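Local coordinates for fructosyl amine: oxygen oxidoreductase (Aspergillus fumigatus, PDB 3DJE), which oxidatively deglycates fructosyl amino acids (Amadori products) with FAD as cofactor, as a member of the MSOX/MTOX family of amine oxidases, at residues 26-31 / 380-385; 136-141 / 249-254; 304-309 / 419-424; 327-332 / 428-433. All coordinates share one frame; numbering follows the deposited sequence.

Overall arrangement
The four contacts lie around the periphery of the enzyme. Contact 1 belongs to the nucleotide-binding part and stands apart: its centre is 41 to 45 Å from those of the other three, on the opposite side of the chain's centre. Contacts 3 and 4 are neighbours, with centres about 15 Å apart, and touch through Gln304, probably hydrogen-bonded by OE1 to Thr428 OG1 (2.7 Å) and by NE2 to Val430 O (2.8 Å). Contact 2 comes within about 6 Å of contact 4, nearest atoms, without touching. The side chains of Phe421 (contact 3) and Phe331 (contact 4) are each about 10 Å from the bound FAD, and the side chain of Met419 is about 10 Å from bound FSA.

Contact 1: residues 26-31 / 380-385; sequences ARRGYT and AMEGKV
Glu382 meets Arg28 and Tyr30 tip to tip, one carboxylate oxygen for each. The charged part centres on OE1: Arg28 NH2 lies 2.8 Å from Glu382 OE1 in a salt bridge whose N-H...O angle is a bent 135°, the two flat groups standing 74° apart. Lys384 NZ, 2.8 Å from Glu382 OE1, reaches this oxygen from the opposite face of the carboxylate. Arg28 NH2 has a second anionic partner in Asp379 of helix 373-382.

The other oxygen, OE2, takes hydrogen bonds from uncharged donors. Tyr30 OH donates to Glu382 OE2 over 2.5 Å on the anti side, with the acceptor at the ring edge, and water 1 donates to the same oxygen while accepting from Arg28 NE at 2.9 Å. The apolar share is small: in the conformer given, and so with some doubt, methyl CE of selenomethionine Met381 lies 3.7 Å from Tyr30 CZ.

Both segments leave helices through Schellman motifs, at Gly29 and Gly383, so the contact joins the C-terminal ends of helices 16-27 and 373-382, the former probably the helix of a Rossmann-type GxGxxG unit. With two cations on OE1 and two donors on OE2, Glu382 is probably held ionised, offsetting both cations.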
loop_
_atom_site.group_PDB
_atom_site.type_symbol
_atom_site.label_atom_id
_atom_site.label_comp_id
_atom_site.label_asym_id
_atom_site.label_seq_id
_atom_site.Cartn_x
_atom_site.Cartn_y
_atom_site.Cartn_z
ATOM N N ALA A 26 -6.580 -10.969 17.952
ATOM C CA ALA A 26 -5.852 -11.762 18.944
ATOM C C ALA A 26 -5.581 -10.921 20.189
ATOM O O ALA A 26 -5.791 -11.388 21.318
ATOM C CB ALA A 26 -4.541 -12.289 18.368
ATOM N N ARG A 27 -5.150 -9.677 19.993
ATOM C CA ARG A 27 -4.890 -8.792 21.158
ATOM C C ARG A 27 -6.140 -8.502 21.966
ATOM O O ARG A 27 -6.063 -8.281 23.183
ATOM C CB ARG A 27 -4.229 -7.481 20.728
ATOM C CG ARG A 27 -2.812 -7.676 20.257
ATOM C CD ARG A 27 -2.232 -6.324 19.866
ATOM N NE ARG A 27 -0.802 -6.406 19.619
ATOM C CZ ARG A 27 -0.048 -5.360 19.275
ATOM N NH1 ARG A 27 -0.604 -4.158 19.141
ATOM N NH2 ARG A 27 1.255 -5.517 19.075
ATOM N N ARG A 28 -7.285 -8.506 21.295
ATOM C CA ARG A 28 -8.544 -8.172 21.937
ATOM C C ARG A 28 -9.255 -9.401 22.510
ATOM O O ARG A 28 -10.380 -9.299 23.004
ATOM C CB ARG A 28 -9.413 -7.321 21.006
ATOM C CG ARG A 28 -8.791 -5.928 20.840
ATOM C CD ARG A 28 -9.297 -5.154 19.636
ATOM N NE ARG A 28 -10.695 -4.760 19.751
ATOM C CZ ARG A 28 -11.231 -3.720 19.117
ATOM N NH1 ARG A 28 -10.485 -2.945 18.343
ATOM N NH2 ARG A 28 -12.512 -3.449 19.267
ATOM N N GLY A 29 -8.566 -10.538 22.470
ATOM C CA GLY A 29 -9.000 -11.731 23.199
ATOM C C GLY A 29 -9.654 -12.817 22.382
ATOM O O GLY A 29 -9.999 -13.870 22.932
ATOM N N TYR A 30 -9.839 -12.587 21.082
ATOM C CA TYR A 30 -10.483 -13.612 20.243
ATOM C C TYR A 30 -9.571 -14.810 20.048
ATOM O O TYR A 30 -8.373 -14.644 19.809
ATOM C CB TYR A 30 -10.930 -13.021 18.914
ATOM C CG TYR A 30 -12.048 -12.013 19.060
ATOM C CD1 TYR A 30 -13.388 -12.429 19.040
ATOM C CD2 TYR A 30 -11.783 -10.657 19.236
ATOM C CE1 TYR A 30 -14.424 -11.516 19.162
ATOM C CE2 TYR A 30 -12.824 -9.726 19.353
ATOM C CZ TYR A 30 -14.147 -10.165 19.324
ATOM O OH TYR A 30 -15.184 -9.257 19.466
ATOM N N THR A 31 -10.139 -16.017 20.132
ATOM C CA THR A 31 -9.314 -17.226 20.184
ATOM C C THR A 31 -9.610 -18.245 19.084
ATOM O O THR A 31 -9.033 -19.339 19.098
ATOM C CB THR A 31 -9.503 -17.959 21.515
ATOM O OG1 THR A 31 -10.879 -18.315 21.646
ATOM C CG2 THR A 31 -9.114 -17.080 22.680
ATOM N N ALA A 380 -15.296 -1.995 13.474
ATOM C CA ALA A 380 -16.413 -2.106 12.543
ATOM C C ALA A 380 -17.232 -3.361 12.833
ATOM O O ALA A 380 -18.460 -3.308 12.879
ATOM C CB ALA A 380 -15.917 -2.087 11.102
HETATM N N MSE A 381 -16.558 -4.490 13.043
HETATM C CA MSE A 381 -17.267 -5.730 13.369
HETATM C C MSE A 381 -18.094 -5.543 14.633
HETATM O O MSE A 381 -19.262 -5.936 14.686
HETATM C CB MSE A 381 -16.310 -6.914 13.540
HETATM C CG MSE A 381 -17.054 -8.236 13.735
HETATM SE SE MSE A 381 -16.068 -9.684 14.606
HETATM C CE MSE A 381 -15.399 -8.769 16.181
ATOM N N GLU A 382 -17.486 -4.913 15.636
ATOM C CA GLU A 382 -18.107 -4.777 16.959
ATOM C C GLU A 382 -19.096 -3.614 17.075
ATOM O O GLU A 382 -19.779 -3.484 18.097
ATOM C CB GLU A 382 -17.027 -4.659 18.036
ATOM C CG GLU A 382 -16.161 -5.901 18.176
ATOM C CD GLU A 382 -15.135 -5.784 19.298
ATOM O OE1 GLU A 382 -14.934 -4.666 19.805
ATOM O OE2 GLU A 382 -14.510 -6.811 19.648
ATOM N N GLY A 383 -19.175 -2.785 16.039
ATOM C CA GLY A 383 -20.058 -1.607 16.035
ATOM C C GLY A 383 -19.572 -0.438 16.881
ATOM O O GLY A 383 -20.386 0.310 17.433
ATOM N N LYS A 384 -18.253 -0.247 16.948
ATOM C CA LYS A 384 -17.634 0.759 17.834
ATOM C C LYS A 384 -16.921 1.912 17.099
ATOM O O LYS A 384 -16.188 2.701 17.720
ATOM C CB LYS A 384 -16.651 0.072 18.791
ATOM C CG LYS A 384 -17.301 -0.853 19.799
ATOM C CD LYS A 384 -16.248 -1.627 20.558
ATOM C CE LYS A 384 -16.868 -2.480 21.651
ATOM N NZ LYS A 384 -15.828 -3.410 22.185
ATOM N N VAL A 385 -17.111 2.015 15.784
ATOM C CA VAL A 385 -16.481 3.098 15.023
ATOM C C VAL A 385 -17.188 4.415 15.368
ATOM O O VAL A 385 -18.404 4.467 15.327
ATOM C CB VAL A 385 -16.552 2.850 13.486
ATOM C CG1 VAL A 385 -15.843 3.958 12.731
ATOM C CG2 VAL A 385 -15.929 1.510 13.130
HETATM O O HOH W 1 -12.714 -6.071 21.430
#

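Contact 2: residues 136-141 / 249-254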
loop_
_atom_site.group_PDB
_atom_site.type_symbol
_atom_site.label_atom_id
_atom_site.label_comp_id
_atom_site.label_asym_id
_atom_site.label_seq_id
_atom_site.Cartn_x
_atom_site.Cartn_y
_atom_site.Cartn_z
ATOM N N GLU A 136 28.527 13.618 -0.266
ATOM C CA GLU A 136 29.029 13.884 -1.601
ATOM C C GLU A 136 29.243 12.570 -2.340
ATOM O O GLU A 136 29.847 11.638 -1.801
ATOM C CB GLU A 136 30.341 14.666 -1.514
ATOM C CG GLU A 136 30.506 15.697 -2.609
ATOM C CD GLU A 136 31.650 16.655 -2.326
ATOM O OE1 GLU A 136 31.886 16.974 -1.133
ATOM O OE2 GLU A 136 32.308 17.087 -3.299
ATOM N N GLY A 137 28.713 12.489 -3.557
ATOM C CA GLY A 137 28.834 11.290 -4.377
ATOM C C GLY A 137 27.557 10.475 -4.477
ATOM O O GLY A 137 27.452 9.570 -5.321
ATOM N N VAL A 138 26.590 10.777 -3.614
ATOM C CA VAL A 138 25.308 10.062 -3.648
ATOM C C VAL A 138 24.311 10.763 -4.574
ATOM O O VAL A 138 23.908 10.211 -5.584
ATOM C CB VAL A 138 24.682 9.874 -2.239
ATOM C CG1 VAL A 138 23.297 9.247 -2.364
ATOM C CG2 VAL A 138 25.573 9.013 -1.345
ATOM N N LEU A 139 23.927 11.987 -4.228
ATOM C CA LEU A 139 22.955 12.712 -5.031
ATOM C C LEU A 139 23.678 13.641 -6.000
ATOM O O LEU A 139 23.773 14.853 -5.769
ATOM C CB LEU A 139 21.965 13.461 -4.141
ATOM C CG LEU A 139 21.114 12.572 -3.223
ATOM C CD1 LEU A 139 20.306 13.444 -2.261
ATOM C CD2 LEU A 139 20.186 11.620 -4.005
ATOM N N GLN A 140 24.147 13.053 -7.096
ATOM C CA GLN A 140 25.007 13.742 -8.062
ATOM C C GLN A 140 24.240 14.538 -9.113
ATOM O O GLN A 140 24.838 15.316 -9.867
ATOM C CB GLN A 140 25.895 12.723 -8.776
ATOM C CG GLN A 140 26.892 12.017 -7.869
ATOM C CD GLN A 140 27.891 11.197 -8.651
ATOM O OE1 GLN A 140 28.241 11.538 -9.787
ATOM N NE2 GLN A 140 28.350 10.102 -8.054
ATOM N N GLY A 141 22.927 14.331 -9.179
ATOM C CA GLY A 141 22.103 14.887 -10.250
ATOM C C GLY A 141 21.799 16.369 -10.139
ATOM O O GLY A 141 22.141 17.020 -9.144
ATOM N N ALA A 249 28.212 1.763 2.062
ATOM C CA ALA A 249 28.343 2.642 3.238
ATOM C C ALA A 249 27.954 4.095 2.953
ATOM O O ALA A 249 27.309 4.755 3.773
ATOM C CB ALA A 249 29.761 2.577 3.799
ATOM N N LEU A 250 28.347 4.579 1.778
ATOM C CA LEU A 250 28.087 5.946 1.356
ATOM C C LEU A 250 26.589 6.298 1.322
ATOM O O LEU A 250 26.187 7.425 1.629
ATOM C CB LEU A 250 28.721 6.166 -0.019
ATOM C CG LEU A 250 28.912 7.608 -0.486
ATOM C CD1 LEU A 250 29.918 8.350 0.386
ATOM C CD2 LEU A 250 29.338 7.635 -1.955
ATOM N N TYR A 251 25.771 5.311 0.972
ATOM C CA TYR A 251 24.351 5.536 0.735
ATOM C C TYR A 251 23.513 5.297 1.986
ATOM O O TYR A 251 22.293 5.522 1.976
ATOM C CB TYR A 251 23.859 4.625 -0.395
ATOM C CG TYR A 251 24.402 4.954 -1.772
ATOM C CD1 TYR A 251 23.626 5.640 -2.698
ATOM C CD2 TYR A 251 25.681 4.545 -2.161
ATOM C CE1 TYR A 251 24.110 5.934 -3.971
ATOM C CE2 TYR A 251 26.179 4.846 -3.433
ATOM C CZ TYR A 251 25.385 5.538 -4.329
ATOM O OH TYR A 251 25.855 5.828 -5.591
ATOM N N LYS A 252 24.158 4.840 3.059
ATOM C CA LYS A 252 23.444 4.504 4.304
ATOM C C LYS A 252 22.809 5.724 4.981
ATOM O O LYS A 252 23.409 6.799 5.034
ATOM C CB LYS A 252 24.366 3.771 5.292
ATOM C CG LYS A 252 23.648 3.175 6.518
ATOM C CD LYS A 252 24.609 2.422 7.446
ATOM C CE LYS A 252 23.907 1.925 8.711
ATOM N NZ LYS A 252 22.998 0.780 8.443
ATOM N N ASN A 253 21.589 5.542 5.481
ATOM C CA ASN A 253 20.889 6.539 6.309
ATOM C C ASN A 253 20.369 7.783 5.578
ATOM O O ASN A 253 19.877 8.712 6.224
ATOM C CB ASN A 253 21.740 6.963 7.528
ATOM C CG ASN A 253 22.172 5.781 8.389
ATOM O OD1 ASN A 253 21.347 4.975 8.820
ATOM N ND2 ASN A 253 23.472 5.690 8.660
ATOM N N ILE A 254 20.460 7.803 4.247
ATOM C CA ILE A 254 19.949 8.940 3.482
ATOM C C ILE A 254 18.433 9.046 3.678
ATOM O O ILE A 254 17.762 8.035 3.919
ATOM C CB ILE A 254 20.297 8.877 1.962
ATOM C CG1 ILE A 254 19.725 7.617 1.305
ATOM C CG2 ILE A 254 21.820 9.023 1.734
ATOM C CD1 ILE A 254 19.762 7.632 -0.228
#
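Val138 lies against both Leu250 and Tyr251, and it has by far the largest buried area of this contact. Its two methyls divide the work. CG1, anti to the backbone N (chi1 175°), approaches the ring of Tyr251 at its CD1 atom, 3.6 Å away, with CE1 slightly farther. CG2 sits over one face of the same ring, 4.2 Å from the centroid and only 13° off the normal, which meets the geometry of a CH-pi contact. The CG2 methyl also touches the backbone and side chain of Leu250, the residue before Tyr251, at 3.4 Å from Leu250 O and 3.7 Å from Leu250 CG. Val138 and each of these partners run past each other in opposite directions.

The contact joins the loop between helix 127-131 and strand 147-151 to the end of the short helix 248-251, where a type II beta turn from Tyr251 to Ile254 leads on to strand 256-259. Strands 147-151 and 256-259 both pair with strand 96-100 in the large mixed sheet, so the packing links two connections of that sheet.

Leu250, the second residue by buried area, turns its CB toward the loop and lays CD1 3.9 Å from Glu136 O. Gly137 has a positive phi, at which a CB would be jammed against the carbonyl O of Glu136. Its own carbonyl O accepts a nearly straight bond (175°) from Gln140 NE2 at 2.9 Å, the donor standing above the carbonyl plane. Tyr251 OH is hydrogen-bonded to Gln323, whose NE2 also bonds Val138 O.

Contact 3: residues 304-309 / 419-424; sequences QIPKEA and MDFHDV
Glu308 has CG between its backbone N and carbonyl carbon (chi1 61°), and its chain is extended beyond CG, while in selenomethionine Met419 the chain is extended at chi2 (165°), which places SE; the two side chains slide past each other in opposite directions. The carboxylate meets the selenium, with Glu308 OE2 3.8 Å from Met419 SE and OE1 somewhat farther away. OE2 has its polar partner in the hydroxyl of Tyr284; its approach to SE is van der Waals packing.

The rest of the contact is apolar and centres on Pro306, at the N-cap position of helix 307-320. Val424 addresses the proline with both methyls: Pro306 CB lies 3.7 Å from Val424 CG1, and Pro306 CG lies 3.9 Å from Val424 CG2. Phe421 comes in at about a right angle to the proline and meets it at the ring edge, where CE1 is 3.9 Å from Pro306 CG.

Within 419-424, Asp420 forms an Asx turn. Its OD2 accepts from His422 N at 2.9 Å through the anti lone pair and from His422 ND1 at 2.7 Å on the syn side, so one carboxylate oxygen ties the backbone and imidazole of His422, within the 3-10 segment, back to the end of strand 419-420.

Strand 419-420 runs parallel to strand 274-289, and the ring of Phe421 stacks on Tyr284 of that strand, meets Phe300 edge-to-face, and touches strands 232-242 and 331-339. The contact thus sets the N-terminal end of helix 307-320 against strand 419-420, at the rim of the large mixed sheet, and the 3-10 segment and loop that follow it.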
loop_
_atom_site.group_PDB
_atom_site.type_symbol
_atom_site.label_atom_id
_atom_site.label_comp_id
_atom_site.label_asym_id
_atom_site.label_seq_id
_atom_site.Cartn_x
_atom_site.Cartn_y
_atom_site.Cartn_z
ATOM N N GLN A 304 8.108 -8.488 -13.310
ATOM C CA GLN A 304 8.770 -7.639 -14.296
ATOM C C GLN A 304 8.003 -6.323 -14.278
ATOM O O GLN A 304 6.940 -6.218 -13.668
ATOM C CB GLN A 304 8.682 -8.222 -15.720
ATOM C CG GLN A 304 9.352 -9.587 -15.968
ATOM C CD GLN A 304 10.855 -9.608 -15.714
ATOM O OE1 GLN A 304 11.503 -8.568 -15.574
ATOM N NE2 GLN A 304 11.421 -10.811 -15.644
ATOM N N ILE A 305 8.541 -5.312 -14.946
ATOM C CA ILE A 305 7.782 -4.087 -15.170
ATOM C C ILE A 305 7.750 -3.774 -16.672
ATOM O O ILE A 305 8.615 -4.256 -17.397
ATOM C CB ILE A 305 8.345 -2.892 -14.365
ATOM C CG1 ILE A 305 9.803 -2.592 -14.741
ATOM C CG2 ILE A 305 8.222 -3.171 -12.854
ATOM C CD1 ILE A 305 10.303 -1.273 -14.190
ATOM N N PRO A 306 6.758 -2.983 -17.125
ATOM C CA PRO A 306 6.754 -2.545 -18.537
ATOM C C PRO A 306 8.035 -1.803 -18.896
ATOM O O PRO A 306 8.586 -1.085 -18.058
ATOM C CB PRO A 306 5.563 -1.583 -18.596
ATOM C CG PRO A 306 4.642 -2.061 -17.495
ATOM C CD PRO A 306 5.591 -2.451 -16.397
ATOM N N LYS A 307 8.500 -1.951 -20.138
ATOM C CA LYS A 307 9.701 -1.245 -20.567
ATOM C C LYS A 307 9.568 0.272 -20.427
ATOM O O LYS A 307 10.540 0.942 -20.090
ATOM C CB LYS A 307 10.101 -1.651 -21.990
ATOM C CG LYS A 307 10.709 -3.052 -22.066
ATOM C CD LYS A 307 12.228 -3.038 -21.928
ATOM C CE LYS A 307 12.906 -2.847 -23.287
ATOM N NZ LYS A 307 14.395 -2.973 -23.218
ATOM N N GLU A 308 8.368 0.805 -20.657
ATOM C CA GLU A 308 8.138 2.241 -20.501
ATOM C C GLU A 308 8.386 2.680 -19.050
ATOM O O GLU A 308 8.894 3.787 -18.808
ATOM C CB GLU A 308 6.745 2.645 -20.988
ATOM C CG GLU A 308 5.597 1.981 -20.247
ATOM C CD GLU A 308 4.267 2.674 -20.459
ATOM O OE1 GLU A 308 4.252 3.841 -20.943
ATOM O OE2 GLU A 308 3.236 2.045 -20.136
ATOM N N ALA A 309 8.058 1.792 -18.103
ATOM C CA ALA A 309 8.318 2.046 -16.677
ATOM C C ALA A 309 9.808 2.060 -16.370
ATOM O O ALA A 309 10.290 2.935 -15.646
ATOM C CB ALA A 309 7.576 1.030 -15.793
HETATM N N MSE A 419 -2.984 4.408 -16.953
HETATM C CA MSE A 419 -2.624 3.520 -18.056
HETATM C C MSE A 419 -3.300 2.157 -17.932
HETATM O O MSE A 419 -4.040 1.910 -16.981
HETATM C CB MSE A 419 -1.103 3.376 -18.122
HETATM C CG MSE A 419 -0.403 4.705 -18.312
HETATM SE SE MSE A 419 1.473 4.588 -17.938
HETATM C CE MSE A 419 1.356 4.425 -15.996
ATOM N N ASP A 420 -3.065 1.285 -18.911
ATOM C CA ASP A 420 -3.610 -0.067 -18.865
ATOM C C ASP A 420 -2.618 -1.086 -19.410
ATOM O O ASP A 420 -1.942 -0.846 -20.411
ATOM C CB ASP A 420 -4.954 -0.145 -19.610
ATOM C CG ASP A 420 -5.745 -1.399 -19.261
ATOM O OD1 ASP A 420 -6.704 -1.302 -18.467
ATOM O OD2 ASP A 420 -5.395 -2.482 -19.775
ATOM N N PHE A 421 -2.523 -2.227 -18.734
ATOM C CA PHE A 421 -1.558 -3.254 -19.110
ATOM C C PHE A 421 -1.804 -3.848 -20.497
ATOM O O PHE A 421 -0.879 -4.387 -21.106
ATOM C CB PHE A 421 -1.511 -4.359 -18.048
ATOM C CG PHE A 421 -0.736 -3.978 -16.807
ATOM C CD1 PHE A 421 0.629 -3.678 -16.882
ATOM C CD2 PHE A 421 -1.362 -3.943 -15.559
ATOM C CE1 PHE A 421 1.357 -3.328 -15.730
ATOM C CE2 PHE A 421 -0.634 -3.586 -14.397
ATOM C CZ PHE A 421 0.719 -3.288 -14.487
ATOM N N HIS A 422 -3.044 -3.750 -20.981
ATOM C CA HIS A 422 -3.359 -4.194 -22.348
ATOM C C HIS A 422 -2.594 -3.390 -23.401
ATOM O O HIS A 422 -2.404 -3.862 -24.527
ATOM C CB HIS A 422 -4.868 -4.137 -22.622
ATOM C CG HIS A 422 -5.649 -5.175 -21.877
ATOM N ND1 HIS A 422 -6.214 -4.936 -20.641
ATOM C CD2 HIS A 422 -5.942 -6.461 -22.185
ATOM C CE1 HIS A 422 -6.830 -6.030 -20.224
ATOM N NE2 HIS A 422 -6.680 -6.969 -21.142
ATOM N N ASP A 423 -2.168 -2.182 -23.033
ATOM C CA ASP A 423 -1.377 -1.314 -23.916
ATOM C C ASP A 423 0.122 -1.604 -23.855
ATOM O O ASP A 423 0.894 -1.083 -24.665
ATOM C CB ASP A 423 -1.624 0.163 -23.591
ATOM C CG ASP A 423 -3.075 0.583 -23.783
ATOM O OD1 ASP A 423 -3.839 -0.124 -24.475
ATOM O OD2 ASP A 423 -3.457 1.637 -23.234
ATOM N N VAL A 424 0.531 -2.434 -22.896
ATOM C CA VAL A 424 1.940 -2.786 -22.723
ATOM C C VAL A 424 2.313 -3.928 -23.658
ATOM O O VAL A 424 1.666 -4.980 -23.644
ATOM C CB VAL A 424 2.263 -3.164 -21.250
ATOM C CG1 VAL A 424 3.734 -3.565 -21.100
ATOM C CG2 VAL A 424 1.921 -2.003 -20.327
#

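Contact 4: residues 327-332 / 428-433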
loop_
_atom_site.group_PDB
_atom_site.type_symbol
_atom_site.label_atom_id
_atom_site.label_comp_id
_atom_site.label_asym_id
_atom_site.label_seq_id
_atom_site.Cartn_x
_atom_site.Cartn_y
_atom_site.Cartn_z
ATOM N N ARG A 327 22.716 1.162 -14.415
ATOM C CA ARG A 327 22.884 -0.111 -13.714
ATOM C C ARG A 327 21.751 -1.091 -14.030
ATOM O O ARG A 327 20.580 -0.698 -14.094
ATOM C CB ARG A 327 22.947 0.110 -12.199
ATOM C CG ARG A 327 24.086 0.985 -11.719
ATOM C CD ARG A 327 25.419 0.271 -11.707
ATOM N NE ARG A 327 26.428 1.110 -11.054
ATOM C CZ ARG A 327 26.768 1.037 -9.770
ATOM N NH1 ARG A 327 26.204 0.148 -8.965
ATOM N NH2 ARG A 327 27.690 1.859 -9.290
ATOM N N PRO A 328 22.093 -2.380 -14.222
ATOM C CA PRO A 328 21.028 -3.360 -14.399
ATOM C C PRO A 328 20.188 -3.467 -13.131
ATOM O O PRO A 328 20.716 -3.299 -12.024
ATOM C CB PRO A 328 21.788 -4.671 -14.626
ATOM C CG PRO A 328 23.118 -4.458 -13.997
ATOM C CD PRO A 328 23.428 -3.005 -14.283
ATOM N N PHE A 329 18.896 -3.722 -13.302
ATOM C CA PHE A 329 18.011 -3.991 -12.157
ATOM C C PHE A 329 18.257 -5.392 -11.610
ATOM O O PHE A 329 18.461 -6.336 -12.380
ATOM C CB PHE A 329 16.545 -3.866 -12.560
ATOM C CG PHE A 329 16.169 -2.526 -13.132
ATOM C CD1 PHE A 329 16.800 -1.353 -12.712
ATOM C CD2 PHE A 329 15.139 -2.433 -14.064
ATOM C CE1 PHE A 329 16.431 -0.113 -13.236
ATOM C CE2 PHE A 329 14.753 -1.198 -14.588
ATOM C CZ PHE A 329 15.401 -0.036 -14.179
ATOM N N SER A 330 18.224 -5.531 -10.285
ATOM C CA SER A 330 18.396 -6.847 -9.656
ATOM C C SER A 330 17.048 -7.514 -9.362
ATOM O O SER A 330 16.991 -8.719 -9.096
ATOM C CB SER A 330 19.184 -6.719 -8.361
ATOM O OG SER A 330 18.506 -5.842 -7.482
ATOM N N PHE A 331 15.979 -6.713 -9.382
ATOM C CA PHE A 331 14.620 -7.180 -9.110
ATOM C C PHE A 331 13.646 -6.148 -9.671
ATOM O O PHE A 331 13.947 -4.954 -9.690
ATOM C CB PHE A 331 14.406 -7.361 -7.594
ATOM C CG PHE A 331 13.010 -7.820 -7.222
ATOM C CD1 PHE A 331 12.589 -9.110 -7.512
ATOM C CD2 PHE A 331 12.122 -6.949 -6.584
ATOM C CE1 PHE A 331 11.289 -9.550 -7.181
ATOM C CE2 PHE A 331 10.833 -7.365 -6.255
ATOM C CZ PHE A 331 10.412 -8.664 -6.551
ATOM N N ALA A 332 12.492 -6.624 -10.127
ATOM C CA ALA A 332 11.412 -5.755 -10.602
ATOM C C ALA A 332 10.068 -6.439 -10.462
ATOM O O ALA A 332 9.947 -7.648 -10.703
ATOM C CB ALA A 332 11.640 -5.359 -12.067
ATOM N N THR A 428 10.382 -5.918 -18.948
ATOM C CA THR A 428 11.775 -6.180 -18.577
ATOM C C THR A 428 12.090 -7.689 -18.525
ATOM O O THR A 428 11.182 -8.522 -18.593
ATOM C CB THR A 428 12.122 -5.514 -17.219
ATOM O OG1 THR A 428 11.199 -5.978 -16.223
ATOM C CG2 THR A 428 12.021 -3.995 -17.332
ATOM N N ASN A 429 13.377 -8.023 -18.404
ATOM C CA ASN A 429 13.862 -9.411 -18.395
ATOM C C ASN A 429 14.747 -9.665 -17.176
ATOM O O ASN A 429 15.813 -10.289 -17.257
ATOM C CB ASN A 429 14.629 -9.713 -19.702
ATOM C CG ASN A 429 15.221 -11.129 -19.738
ATOM O OD1 ASN A 429 14.542 -12.120 -19.431
ATOM N ND2 ASN A 429 16.501 -11.223 -20.108
ATOM N N VAL A 430 14.286 -9.181 -16.028
ATOM C CA VAL A 430 15.044 -9.282 -14.789
ATOM C C VAL A 430 14.908 -10.688 -14.191
ATOM O O VAL A 430 13.876 -11.338 -14.352
ATOM C CB VAL A 430 14.587 -8.191 -13.772
ATOM C CG1 VAL A 430 15.459 -8.212 -12.528
ATOM C CG2 VAL A 430 14.627 -6.803 -14.419
ATOM N N GLN A 431 15.963 -11.141 -13.517
ATOM C CA GLN A 431 15.976 -12.414 -12.799
ATOM C C GLN A 431 14.778 -12.548 -11.849
ATOM O O GLN A 431 14.400 -11.582 -11.174
ATOM C CB GLN A 431 17.269 -12.520 -11.993
ATOM C CG GLN A 431 17.429 -13.826 -11.244
ATOM C CD GLN A 431 17.909 -14.939 -12.142
ATOM O OE1 GLN A 431 17.147 -15.839 -12.499
ATOM N NE2 GLN A 431 19.180 -14.876 -12.531
ATOM N N TYR A 432 14.186 -13.738 -11.809
ATOM C CA TYR A 432 13.091 -14.017 -10.885
ATOM C C TYR A 432 13.614 -14.195 -9.466
ATOM O O TYR A 432 14.705 -14.742 -9.249
ATOM C CB TYR A 432 12.302 -15.262 -11.319
ATOM C CG TYR A 432 11.232 -15.683 -10.334
ATOM C CD1 TYR A 432 10.030 -14.981 -10.242
ATOM C CD2 TYR A 432 11.426 -16.774 -9.481
ATOM C CE1 TYR A 432 9.040 -15.351 -9.332
ATOM C CE2 TYR A 432 10.440 -17.156 -8.566
ATOM C CZ TYR A 432 9.249 -16.438 -8.502
ATOM O OH TYR A 432 8.260 -16.797 -7.616
ATOM N N ARG A 433 12.814 -13.721 -8.516
ATOM C CA ARG A 433 13.026 -13.937 -7.094
ATOM C C ARG A 433 11.660 -14.210 -6.499
ATOM O O ARG A 433 10.687 -13.535 -6.838
ATOM C CB ARG A 433 13.640 -12.699 -6.444
ATOM C CG ARG A 433 13.835 -12.792 -4.926
ATOM C CD ARG A 433 14.355 -11.456 -4.388
ATOM N NE ARG A 433 15.650 -11.106 -4.984
ATOM C CZ ARG A 433 16.234 -9.914 -4.894
ATOM N NH1 ARG A 433 15.655 -8.923 -4.218
ATOM N NH2 ARG A 433 17.413 -9.708 -5.481
HETATM O O HOH W 2 15.629 -11.005 -8.640
HETATM O O HOH W 3 12.467 -9.353 -11.250
#
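Arg433 starts its path across Phe331 at CB, which lies 3.9 Å from Phe331 CD1 and 4.0 Å from CE1, in an oblique approach. The chain first extends, CG being anti to the backbone N (chi1 177°), then bends at chi3 (-61°), which places NE. At the tip, CZ and NH1 lie over Phe331 CB, NH1 at 3.9 Å; that carbon stands over one face of the guanidinium, offset toward the rim, and the ring plane is only 9° from the guanidinium plane. The other nitrogen, NH2, approaches Ser330 O at 3.8 Å, but its salt bridge is with Glu274 of strand 274-289.

Here the chain's C-terminal tail runs beside the beginning of strand 331-339, which pairs antiparallel with strand 232-242 in the large mixed sheet; the ring of Phe331 meets His240 of that neighbouring strand edge-to-face.

Water mediates between the two backbones. Water 2 bridges them, donating to Ser330 O at 2.7 Å and also to Gln431 O, while water 3 accepts from Ala332 N at 3.0 Å and may also donate to Gln431 O. Earlier in the tail, Val430 sets its methyls against the strand: CG1 touches Phe331 N at 3.5 Å, and CG2 touches both Phe329 CB and Ala332 CB, 4.1 Å from the latter. Thr428 brings OG1 near Ala332 CB, and the same hydroxyl is hydrogen-bonded to Ile305 N.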